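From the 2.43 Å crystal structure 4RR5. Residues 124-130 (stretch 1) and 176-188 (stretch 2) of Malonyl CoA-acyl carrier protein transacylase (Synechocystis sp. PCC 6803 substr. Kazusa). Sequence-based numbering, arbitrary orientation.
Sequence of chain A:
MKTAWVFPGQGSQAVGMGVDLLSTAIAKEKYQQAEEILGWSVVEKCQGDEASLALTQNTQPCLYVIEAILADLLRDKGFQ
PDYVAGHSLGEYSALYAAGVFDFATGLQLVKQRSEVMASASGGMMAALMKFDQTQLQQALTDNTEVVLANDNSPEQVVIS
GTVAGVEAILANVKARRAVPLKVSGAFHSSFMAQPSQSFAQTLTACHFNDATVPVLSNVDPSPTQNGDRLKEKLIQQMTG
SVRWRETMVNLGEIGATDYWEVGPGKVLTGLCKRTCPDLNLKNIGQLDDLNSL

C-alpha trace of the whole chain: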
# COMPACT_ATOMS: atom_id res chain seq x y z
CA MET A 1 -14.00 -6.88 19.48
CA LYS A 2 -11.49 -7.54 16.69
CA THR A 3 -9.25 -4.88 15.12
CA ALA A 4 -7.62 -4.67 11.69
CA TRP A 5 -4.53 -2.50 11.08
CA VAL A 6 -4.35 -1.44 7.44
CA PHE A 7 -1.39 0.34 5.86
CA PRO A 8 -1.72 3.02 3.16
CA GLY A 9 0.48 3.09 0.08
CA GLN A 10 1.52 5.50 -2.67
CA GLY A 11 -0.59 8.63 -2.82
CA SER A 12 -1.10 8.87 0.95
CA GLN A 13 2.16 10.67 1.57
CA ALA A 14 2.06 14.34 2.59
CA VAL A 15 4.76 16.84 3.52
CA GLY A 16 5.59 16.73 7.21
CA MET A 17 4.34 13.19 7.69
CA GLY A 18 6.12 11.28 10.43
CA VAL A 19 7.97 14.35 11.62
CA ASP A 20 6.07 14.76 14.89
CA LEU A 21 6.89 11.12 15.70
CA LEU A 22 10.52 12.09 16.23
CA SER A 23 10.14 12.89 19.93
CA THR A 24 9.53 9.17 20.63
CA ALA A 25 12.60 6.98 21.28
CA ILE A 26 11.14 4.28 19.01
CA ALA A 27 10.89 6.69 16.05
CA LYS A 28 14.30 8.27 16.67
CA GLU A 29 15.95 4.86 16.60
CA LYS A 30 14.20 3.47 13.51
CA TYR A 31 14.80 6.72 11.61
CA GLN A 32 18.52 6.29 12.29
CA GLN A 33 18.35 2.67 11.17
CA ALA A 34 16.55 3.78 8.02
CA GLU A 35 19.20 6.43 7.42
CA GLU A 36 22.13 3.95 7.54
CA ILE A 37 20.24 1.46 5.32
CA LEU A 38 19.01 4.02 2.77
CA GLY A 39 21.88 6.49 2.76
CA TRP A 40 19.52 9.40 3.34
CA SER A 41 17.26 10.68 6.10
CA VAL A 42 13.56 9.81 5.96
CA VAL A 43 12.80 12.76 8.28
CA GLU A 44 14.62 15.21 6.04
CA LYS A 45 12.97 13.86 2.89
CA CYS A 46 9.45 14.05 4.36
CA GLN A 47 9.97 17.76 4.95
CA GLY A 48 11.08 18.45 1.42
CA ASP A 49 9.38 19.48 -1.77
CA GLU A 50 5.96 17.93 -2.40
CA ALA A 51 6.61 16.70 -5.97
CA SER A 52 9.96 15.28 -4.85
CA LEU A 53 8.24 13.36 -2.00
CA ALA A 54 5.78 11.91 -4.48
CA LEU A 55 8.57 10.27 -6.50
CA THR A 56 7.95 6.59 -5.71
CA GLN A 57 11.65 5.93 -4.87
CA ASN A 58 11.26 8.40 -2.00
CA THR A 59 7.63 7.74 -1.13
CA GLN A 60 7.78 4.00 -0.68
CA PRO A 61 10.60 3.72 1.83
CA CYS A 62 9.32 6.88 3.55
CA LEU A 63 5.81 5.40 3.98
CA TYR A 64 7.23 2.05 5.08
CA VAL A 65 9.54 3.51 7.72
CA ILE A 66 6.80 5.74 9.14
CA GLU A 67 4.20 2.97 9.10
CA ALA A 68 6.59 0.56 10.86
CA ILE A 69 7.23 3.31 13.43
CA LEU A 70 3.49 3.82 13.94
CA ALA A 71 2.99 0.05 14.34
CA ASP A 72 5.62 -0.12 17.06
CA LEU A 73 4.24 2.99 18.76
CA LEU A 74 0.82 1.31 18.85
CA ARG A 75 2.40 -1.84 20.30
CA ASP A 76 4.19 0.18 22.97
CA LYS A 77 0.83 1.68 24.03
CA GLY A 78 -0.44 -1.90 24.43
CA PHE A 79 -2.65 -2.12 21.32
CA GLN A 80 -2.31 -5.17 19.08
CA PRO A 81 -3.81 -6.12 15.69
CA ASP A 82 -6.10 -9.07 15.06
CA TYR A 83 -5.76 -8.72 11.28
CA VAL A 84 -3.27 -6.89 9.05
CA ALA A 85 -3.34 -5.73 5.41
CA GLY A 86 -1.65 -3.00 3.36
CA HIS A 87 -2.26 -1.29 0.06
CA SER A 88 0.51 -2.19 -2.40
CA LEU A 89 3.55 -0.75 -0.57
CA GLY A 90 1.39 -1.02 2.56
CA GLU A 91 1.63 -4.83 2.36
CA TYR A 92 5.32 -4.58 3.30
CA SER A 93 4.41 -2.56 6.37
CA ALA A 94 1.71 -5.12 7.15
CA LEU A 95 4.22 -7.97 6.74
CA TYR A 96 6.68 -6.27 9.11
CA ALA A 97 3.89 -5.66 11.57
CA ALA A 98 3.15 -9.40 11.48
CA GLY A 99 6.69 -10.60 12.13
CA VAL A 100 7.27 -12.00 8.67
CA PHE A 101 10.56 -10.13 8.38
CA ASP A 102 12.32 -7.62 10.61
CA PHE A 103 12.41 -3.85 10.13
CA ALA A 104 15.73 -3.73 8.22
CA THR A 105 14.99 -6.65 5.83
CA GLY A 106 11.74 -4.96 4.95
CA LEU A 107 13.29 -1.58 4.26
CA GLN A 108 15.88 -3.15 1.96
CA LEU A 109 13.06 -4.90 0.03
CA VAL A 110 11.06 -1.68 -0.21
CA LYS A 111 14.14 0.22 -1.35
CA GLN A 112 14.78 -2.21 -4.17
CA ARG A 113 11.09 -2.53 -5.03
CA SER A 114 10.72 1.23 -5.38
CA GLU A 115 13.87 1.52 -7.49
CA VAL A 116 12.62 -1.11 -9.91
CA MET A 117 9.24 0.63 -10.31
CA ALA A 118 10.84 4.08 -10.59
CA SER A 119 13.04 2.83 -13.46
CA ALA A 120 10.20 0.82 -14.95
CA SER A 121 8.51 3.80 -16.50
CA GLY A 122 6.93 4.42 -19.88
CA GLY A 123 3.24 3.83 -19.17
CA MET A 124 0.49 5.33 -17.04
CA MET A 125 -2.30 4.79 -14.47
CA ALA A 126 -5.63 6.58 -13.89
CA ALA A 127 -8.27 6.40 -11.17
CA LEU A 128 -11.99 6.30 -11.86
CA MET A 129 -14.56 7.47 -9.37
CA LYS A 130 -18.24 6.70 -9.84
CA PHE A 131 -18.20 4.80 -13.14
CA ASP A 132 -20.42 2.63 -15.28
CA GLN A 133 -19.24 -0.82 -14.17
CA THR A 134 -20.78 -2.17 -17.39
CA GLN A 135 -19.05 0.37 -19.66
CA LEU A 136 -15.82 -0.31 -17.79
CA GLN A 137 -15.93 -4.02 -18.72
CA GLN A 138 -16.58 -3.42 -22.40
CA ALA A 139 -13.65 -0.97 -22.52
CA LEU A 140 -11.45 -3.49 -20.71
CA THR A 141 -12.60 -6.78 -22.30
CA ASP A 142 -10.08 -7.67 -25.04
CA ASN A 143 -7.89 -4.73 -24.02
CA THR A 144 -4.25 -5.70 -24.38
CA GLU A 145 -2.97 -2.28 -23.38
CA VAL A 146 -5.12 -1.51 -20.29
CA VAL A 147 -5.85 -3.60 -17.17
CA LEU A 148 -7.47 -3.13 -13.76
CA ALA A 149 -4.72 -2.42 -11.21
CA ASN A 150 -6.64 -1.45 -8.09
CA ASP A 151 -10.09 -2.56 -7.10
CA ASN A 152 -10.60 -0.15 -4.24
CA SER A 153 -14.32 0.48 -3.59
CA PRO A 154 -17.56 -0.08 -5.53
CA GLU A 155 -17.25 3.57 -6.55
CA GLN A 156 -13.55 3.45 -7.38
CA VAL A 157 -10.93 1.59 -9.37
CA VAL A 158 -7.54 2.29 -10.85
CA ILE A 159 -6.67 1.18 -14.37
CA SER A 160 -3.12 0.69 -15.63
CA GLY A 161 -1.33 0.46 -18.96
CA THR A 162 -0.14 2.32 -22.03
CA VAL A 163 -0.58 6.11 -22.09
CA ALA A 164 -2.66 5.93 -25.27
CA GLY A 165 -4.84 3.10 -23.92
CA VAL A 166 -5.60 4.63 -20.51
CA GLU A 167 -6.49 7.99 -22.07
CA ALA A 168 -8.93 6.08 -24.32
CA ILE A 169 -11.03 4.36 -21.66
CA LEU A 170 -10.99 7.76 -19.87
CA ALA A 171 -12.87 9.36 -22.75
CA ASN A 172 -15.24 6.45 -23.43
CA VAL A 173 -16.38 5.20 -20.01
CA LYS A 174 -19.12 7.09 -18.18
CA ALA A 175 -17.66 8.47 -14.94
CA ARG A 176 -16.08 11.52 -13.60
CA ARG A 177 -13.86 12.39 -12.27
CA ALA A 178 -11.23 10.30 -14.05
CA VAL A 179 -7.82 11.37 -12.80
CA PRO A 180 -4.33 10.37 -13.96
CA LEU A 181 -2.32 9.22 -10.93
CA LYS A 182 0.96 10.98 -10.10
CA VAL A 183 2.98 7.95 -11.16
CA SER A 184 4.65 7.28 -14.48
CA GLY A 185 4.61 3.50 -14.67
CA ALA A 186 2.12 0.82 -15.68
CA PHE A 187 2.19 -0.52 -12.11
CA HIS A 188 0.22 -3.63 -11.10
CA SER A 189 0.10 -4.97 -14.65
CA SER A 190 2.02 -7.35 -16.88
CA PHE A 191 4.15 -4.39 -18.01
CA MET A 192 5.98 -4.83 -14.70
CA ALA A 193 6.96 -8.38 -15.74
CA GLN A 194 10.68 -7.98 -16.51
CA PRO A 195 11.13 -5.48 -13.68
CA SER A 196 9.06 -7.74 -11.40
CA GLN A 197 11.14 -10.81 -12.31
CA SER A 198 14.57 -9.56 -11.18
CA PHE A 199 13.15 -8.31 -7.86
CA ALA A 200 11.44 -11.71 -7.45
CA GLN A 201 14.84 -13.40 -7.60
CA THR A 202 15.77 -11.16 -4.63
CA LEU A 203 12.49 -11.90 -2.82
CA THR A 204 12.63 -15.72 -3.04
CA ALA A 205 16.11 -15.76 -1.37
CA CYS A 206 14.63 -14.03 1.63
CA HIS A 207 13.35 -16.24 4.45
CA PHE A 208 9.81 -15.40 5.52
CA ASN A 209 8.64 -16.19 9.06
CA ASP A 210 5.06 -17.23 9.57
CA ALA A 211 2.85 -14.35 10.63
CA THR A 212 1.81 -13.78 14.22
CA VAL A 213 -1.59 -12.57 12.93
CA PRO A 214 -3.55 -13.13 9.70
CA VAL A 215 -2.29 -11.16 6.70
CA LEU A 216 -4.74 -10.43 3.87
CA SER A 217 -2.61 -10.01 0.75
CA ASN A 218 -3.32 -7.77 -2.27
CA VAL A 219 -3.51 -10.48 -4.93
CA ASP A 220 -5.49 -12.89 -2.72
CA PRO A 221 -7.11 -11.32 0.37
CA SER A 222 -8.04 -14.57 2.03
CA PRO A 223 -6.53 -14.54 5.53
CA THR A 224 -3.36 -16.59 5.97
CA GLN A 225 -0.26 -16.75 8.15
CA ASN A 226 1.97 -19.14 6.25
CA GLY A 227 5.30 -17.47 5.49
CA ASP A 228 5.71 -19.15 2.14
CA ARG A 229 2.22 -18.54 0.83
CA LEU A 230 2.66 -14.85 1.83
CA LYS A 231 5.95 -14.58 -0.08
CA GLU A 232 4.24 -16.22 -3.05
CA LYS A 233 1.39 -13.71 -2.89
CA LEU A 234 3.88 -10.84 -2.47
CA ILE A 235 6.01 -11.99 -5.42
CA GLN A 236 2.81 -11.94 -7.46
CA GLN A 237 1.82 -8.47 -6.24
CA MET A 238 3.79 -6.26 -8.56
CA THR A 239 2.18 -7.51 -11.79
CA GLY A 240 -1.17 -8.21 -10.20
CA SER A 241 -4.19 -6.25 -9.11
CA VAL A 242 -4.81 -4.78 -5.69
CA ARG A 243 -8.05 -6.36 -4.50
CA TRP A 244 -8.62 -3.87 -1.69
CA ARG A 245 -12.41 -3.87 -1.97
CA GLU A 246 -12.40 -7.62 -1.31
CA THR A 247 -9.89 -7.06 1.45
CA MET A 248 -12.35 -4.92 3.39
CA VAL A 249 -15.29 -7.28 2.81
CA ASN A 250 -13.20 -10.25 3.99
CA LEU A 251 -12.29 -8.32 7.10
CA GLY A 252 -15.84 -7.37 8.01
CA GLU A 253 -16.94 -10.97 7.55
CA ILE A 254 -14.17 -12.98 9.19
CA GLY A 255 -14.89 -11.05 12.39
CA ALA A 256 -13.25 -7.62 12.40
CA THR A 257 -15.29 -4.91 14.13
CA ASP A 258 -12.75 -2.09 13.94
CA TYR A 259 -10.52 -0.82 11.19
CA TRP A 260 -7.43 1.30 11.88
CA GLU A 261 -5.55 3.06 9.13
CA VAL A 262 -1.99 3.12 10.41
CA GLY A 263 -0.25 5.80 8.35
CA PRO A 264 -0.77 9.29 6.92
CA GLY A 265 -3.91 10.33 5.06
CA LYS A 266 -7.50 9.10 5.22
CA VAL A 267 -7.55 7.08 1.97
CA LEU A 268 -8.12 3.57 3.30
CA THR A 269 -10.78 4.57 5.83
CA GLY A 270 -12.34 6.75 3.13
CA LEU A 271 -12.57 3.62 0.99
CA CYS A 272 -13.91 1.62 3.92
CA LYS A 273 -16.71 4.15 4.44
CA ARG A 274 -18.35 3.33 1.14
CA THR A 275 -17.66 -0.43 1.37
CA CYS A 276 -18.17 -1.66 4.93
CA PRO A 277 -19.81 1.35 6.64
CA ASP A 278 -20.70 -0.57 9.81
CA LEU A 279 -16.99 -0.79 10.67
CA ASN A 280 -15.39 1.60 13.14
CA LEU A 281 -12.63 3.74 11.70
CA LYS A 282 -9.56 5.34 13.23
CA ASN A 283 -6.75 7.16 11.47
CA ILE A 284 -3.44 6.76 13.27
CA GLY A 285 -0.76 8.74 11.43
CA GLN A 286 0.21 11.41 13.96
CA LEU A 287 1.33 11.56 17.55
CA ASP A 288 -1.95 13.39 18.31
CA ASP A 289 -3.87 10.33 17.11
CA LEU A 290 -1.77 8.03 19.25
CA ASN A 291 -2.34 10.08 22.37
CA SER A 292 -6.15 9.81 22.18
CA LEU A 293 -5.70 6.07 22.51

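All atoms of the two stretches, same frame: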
# COMPACT_ATOMS: atom_id res chain seq x y z
N MET A 124 1.34 4.40 -17.77
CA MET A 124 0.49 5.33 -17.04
C MET A 124 -0.67 4.65 -16.29
O MET A 124 -1.16 3.59 -16.69
CB MET A 124 -0.05 6.36 -18.03
CG MET A 124 -1.00 7.38 -17.48
SD MET A 124 -2.02 8.01 -18.82
CE MET A 124 -3.45 8.56 -17.89
N MET A 125 -1.11 5.25 -15.18
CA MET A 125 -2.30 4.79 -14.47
C MET A 125 -3.28 5.94 -14.21
O MET A 125 -2.88 7.08 -14.00
CB MET A 125 -1.91 4.16 -13.13
CG MET A 125 -0.70 3.24 -13.19
SD MET A 125 -0.19 2.77 -11.53
CE MET A 125 -1.46 1.57 -11.13
N ALA A 126 -4.58 5.61 -14.21
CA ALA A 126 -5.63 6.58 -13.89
C ALA A 126 -6.64 6.00 -12.92
O ALA A 126 -6.91 4.79 -12.94
CB ALA A 126 -6.33 7.06 -15.15
N ALA A 127 -7.23 6.85 -12.09
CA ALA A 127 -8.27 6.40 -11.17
C ALA A 127 -9.64 6.83 -11.69
O ALA A 127 -9.77 7.84 -12.37
CB ALA A 127 -8.03 6.94 -9.77
N LEU A 128 -10.65 6.04 -11.37
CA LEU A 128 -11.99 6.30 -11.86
C LEU A 128 -12.94 6.30 -10.69
O LEU A 128 -13.01 5.32 -9.95
CB LEU A 128 -12.41 5.26 -12.90
CG LEU A 128 -11.62 5.25 -14.20
CD1 LEU A 128 -11.83 3.96 -14.97
CD2 LEU A 128 -12.04 6.41 -15.05
N MET A 129 -13.64 7.40 -10.49
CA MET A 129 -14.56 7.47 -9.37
C MET A 129 -15.96 7.59 -9.92
O MET A 129 -16.22 8.43 -10.78
CB MET A 129 -14.22 8.64 -8.43
CG MET A 129 -15.37 8.96 -7.46
SD MET A 129 -15.04 10.02 -6.03
CE MET A 129 -16.58 9.81 -5.12
N LYS A 130 -16.84 6.72 -9.44
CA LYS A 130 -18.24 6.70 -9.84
C LYS A 130 -18.40 6.42 -11.34
O LYS A 130 -18.71 7.33 -12.12
CB LYS A 130 -18.92 8.02 -9.46
CG LYS A 130 -20.06 7.88 -8.47
CD LYS A 130 -19.56 7.83 -7.05
CE LYS A 130 -20.68 7.46 -6.08
NZ LYS A 130 -21.12 6.05 -6.26
N ARG A 176 -17.14 10.60 -13.93
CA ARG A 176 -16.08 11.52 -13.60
C ARG A 176 -16.25 11.87 -12.13
O ARG A 176 -17.36 11.79 -11.58
CB ARG A 176 -16.01 12.75 -14.57
CG ARG A 176 -17.23 13.62 -14.80
CD ARG A 176 -16.99 14.47 -16.09
NE ARG A 176 -16.40 13.66 -17.16
CZ ARG A 176 -17.05 12.71 -17.82
NH1 ARG A 176 -18.33 12.46 -17.53
NH2 ARG A 176 -16.44 12.00 -18.76
N ARG A 177 -15.11 12.19 -11.51
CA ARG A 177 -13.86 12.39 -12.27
C ARG A 177 -13.04 11.13 -12.58
O ARG A 177 -13.23 10.06 -12.00
CB ARG A 177 -12.98 13.42 -11.58
CG ARG A 177 -12.91 14.73 -12.35
CD ARG A 177 -12.19 14.55 -13.68
NE ARG A 177 -12.30 15.72 -14.55
CZ ARG A 177 -11.53 16.80 -14.44
NH1 ARG A 177 -10.62 16.87 -13.47
NH2 ARG A 177 -11.69 17.81 -15.28
N ALA A 178 -12.14 11.31 -13.55
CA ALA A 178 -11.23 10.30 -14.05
C ALA A 178 -9.83 10.92 -14.07
O ALA A 178 -9.49 11.66 -15.00
CB ALA A 178 -11.64 9.84 -15.43
N VAL A 179 -9.04 10.62 -13.05
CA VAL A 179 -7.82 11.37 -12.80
C VAL A 179 -6.53 10.56 -12.94
O VAL A 179 -6.31 9.59 -12.21
CB VAL A 179 -7.86 12.00 -11.39
CG1 VAL A 179 -8.19 10.95 -10.32
CG2 VAL A 179 -6.55 12.73 -11.08
N PRO A 180 -5.67 10.96 -13.89
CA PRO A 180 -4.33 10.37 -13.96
C PRO A 180 -3.63 10.41 -12.60
O PRO A 180 -3.61 11.44 -11.93
CB PRO A 180 -3.60 11.25 -14.99
CG PRO A 180 -4.51 12.45 -15.21
CD PRO A 180 -5.89 11.97 -14.93
N LEU A 181 -3.09 9.27 -12.17
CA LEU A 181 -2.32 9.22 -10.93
C LEU A 181 -0.95 9.89 -11.10
O LEU A 181 -0.42 9.96 -12.22
CB LEU A 181 -2.17 7.78 -10.46
CG LEU A 181 -3.45 7.07 -10.02
CD1 LEU A 181 -3.15 5.70 -9.41
CD2 LEU A 181 -4.22 7.94 -9.04
N LYS A 182 -0.37 10.37 -10.01
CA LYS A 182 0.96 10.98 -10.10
C LYS A 182 2.05 9.92 -10.06
O LYS A 182 2.96 9.97 -9.23
CB LYS A 182 1.18 12.00 -8.99
CG LYS A 182 0.41 13.29 -9.19
CD LYS A 182 0.68 14.24 -8.03
CE LYS A 182 -0.51 15.14 -7.80
NZ LYS A 182 -0.36 15.94 -6.55
N VAL A 183 1.94 8.94 -10.95
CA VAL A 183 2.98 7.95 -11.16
C VAL A 183 3.13 7.74 -12.67
O VAL A 183 2.19 7.96 -13.44
CB VAL A 183 2.66 6.60 -10.48
CG1 VAL A 183 2.39 6.80 -8.98
CG2 VAL A 183 1.47 5.93 -11.17
N SER A 184 4.32 7.33 -13.07
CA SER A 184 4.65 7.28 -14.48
C SER A 184 4.96 5.87 -14.96
O SER A 184 5.60 5.68 -16.00
CB SER A 184 5.81 8.24 -14.77
OG SER A 184 6.63 8.38 -13.62
N GLY A 185 4.49 4.87 -14.23
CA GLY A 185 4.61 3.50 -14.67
C GLY A 185 3.28 2.78 -14.80
O GLY A 185 2.29 3.17 -14.18
N ALA A 186 3.27 1.72 -15.60
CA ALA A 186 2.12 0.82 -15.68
C ALA A 186 2.15 -0.20 -14.53
O ALA A 186 2.22 -1.41 -14.75
CB ALA A 186 2.09 0.12 -17.01
N PHE A 187 2.08 0.30 -13.30
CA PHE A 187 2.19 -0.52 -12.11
C PHE A 187 1.03 -1.50 -12.00
O PHE A 187 -0.06 -1.23 -12.50
CB PHE A 187 2.23 0.37 -10.87
CG PHE A 187 3.39 1.31 -10.83
CD1 PHE A 187 4.52 1.11 -11.62
CD2 PHE A 187 3.37 2.41 -9.99
CE1 PHE A 187 5.59 1.98 -11.57
CE2 PHE A 187 4.44 3.29 -9.94
CZ PHE A 187 5.55 3.07 -10.73
N HIS A 188 1.26 -2.62 -11.31
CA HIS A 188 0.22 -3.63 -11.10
C HIS A 188 -0.38 -4.09 -12.42
O HIS A 188 -1.59 -4.06 -12.62
CB HIS A 188 -0.85 -3.10 -10.16
CG HIS A 188 -0.35 -2.93 -8.76
ND1 HIS A 188 0.01 -3.99 -7.97
CD2 HIS A 188 -0.09 -1.81 -8.04
CE1 HIS A 188 0.46 -3.54 -6.81
NE2 HIS A 188 0.41 -2.22 -6.83

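The peptide bond between Arg 176 and Arg 177 is cis, which is rare where the second residue is not proline. It lies just before strand 178-180, and Arg 177 still takes part in the pairing: Arg 177 O accepts a hydrogen bond from Met 129 N at 3.1 Å.

The side chain of Met 125 packs against the loop that follows strand 178-180. Its covered area is the largest of any residue here, 136 Å². Its CA-to-CB bond points toward the second stretch, and its chi angles are m, t and p. The sulfur lies among apolar groups: Met 125 SD is 3.6 Å from Val 183 CG2 and 3.5 Å from Phe 187 CB. It also makes a sulfur-aromatic contact, with Met 125 SD 4.8 Å from the centroid of the Phe 187 ring. The approach is oblique, 54° off the ring normal. Backbone oxygens of the loop also come close. Met 125 CG is 3.2 Å from Gly 185 O, and Met 125 CE is 3.4 Å from Phe 187 O.

Strand 124-129 runs antiparallel to the short strand 178-180, with 155° between their directions. Four backbone hydrogen bonds join the two stretches. Ala 127 and Val 179 form the hydrogen-bonded pair: Ala 127 N donates to Val 179 O at 2.9 Å, and Val 179 N donates to Ala 127 O at 3.0 Å. The first is nearly straight, at 175°; the second is more bent, at 144°. The bonding extends beyond the short strand in both directions. Leu 181 N donates to Met 125 O at 2.9 Å, and the bond to Arg 177 O lies at the other end.

Ala 126 with Pro 180 and Leu 128 with Ala 178 are non-hydrogen-bonded pairs. Proline has no amide hydrogen to donate, and this position asks for none across the pair. The backbones come close here, with Ala 126 CA 4.0 Å from Pro 180 CA. CA-H...O contacts add to the pairing: Ala 178 CA lies 3.3 Å from Ala 127 O, and Ala 126 CA lies 3.5 Å from Val 179 O.

The side chains of Ala 126, Leu 128, Ala 178 and Pro 180 share one face. There Leu 128 CD2 meets Ala 178 CB at 3.5 Å. The CB of Met 124 points away, but the end of its extended side chain comes nearer, placing Met 124 CE 4.0 Å from Pro 180 CB. Ala 127 and Val 179 share the other face. Ala 127 CB is 4.1 Å from Val 179 CG1 and 4.0 Å from Leu 181 CD2. These are van der Waals contacts between apolar groups.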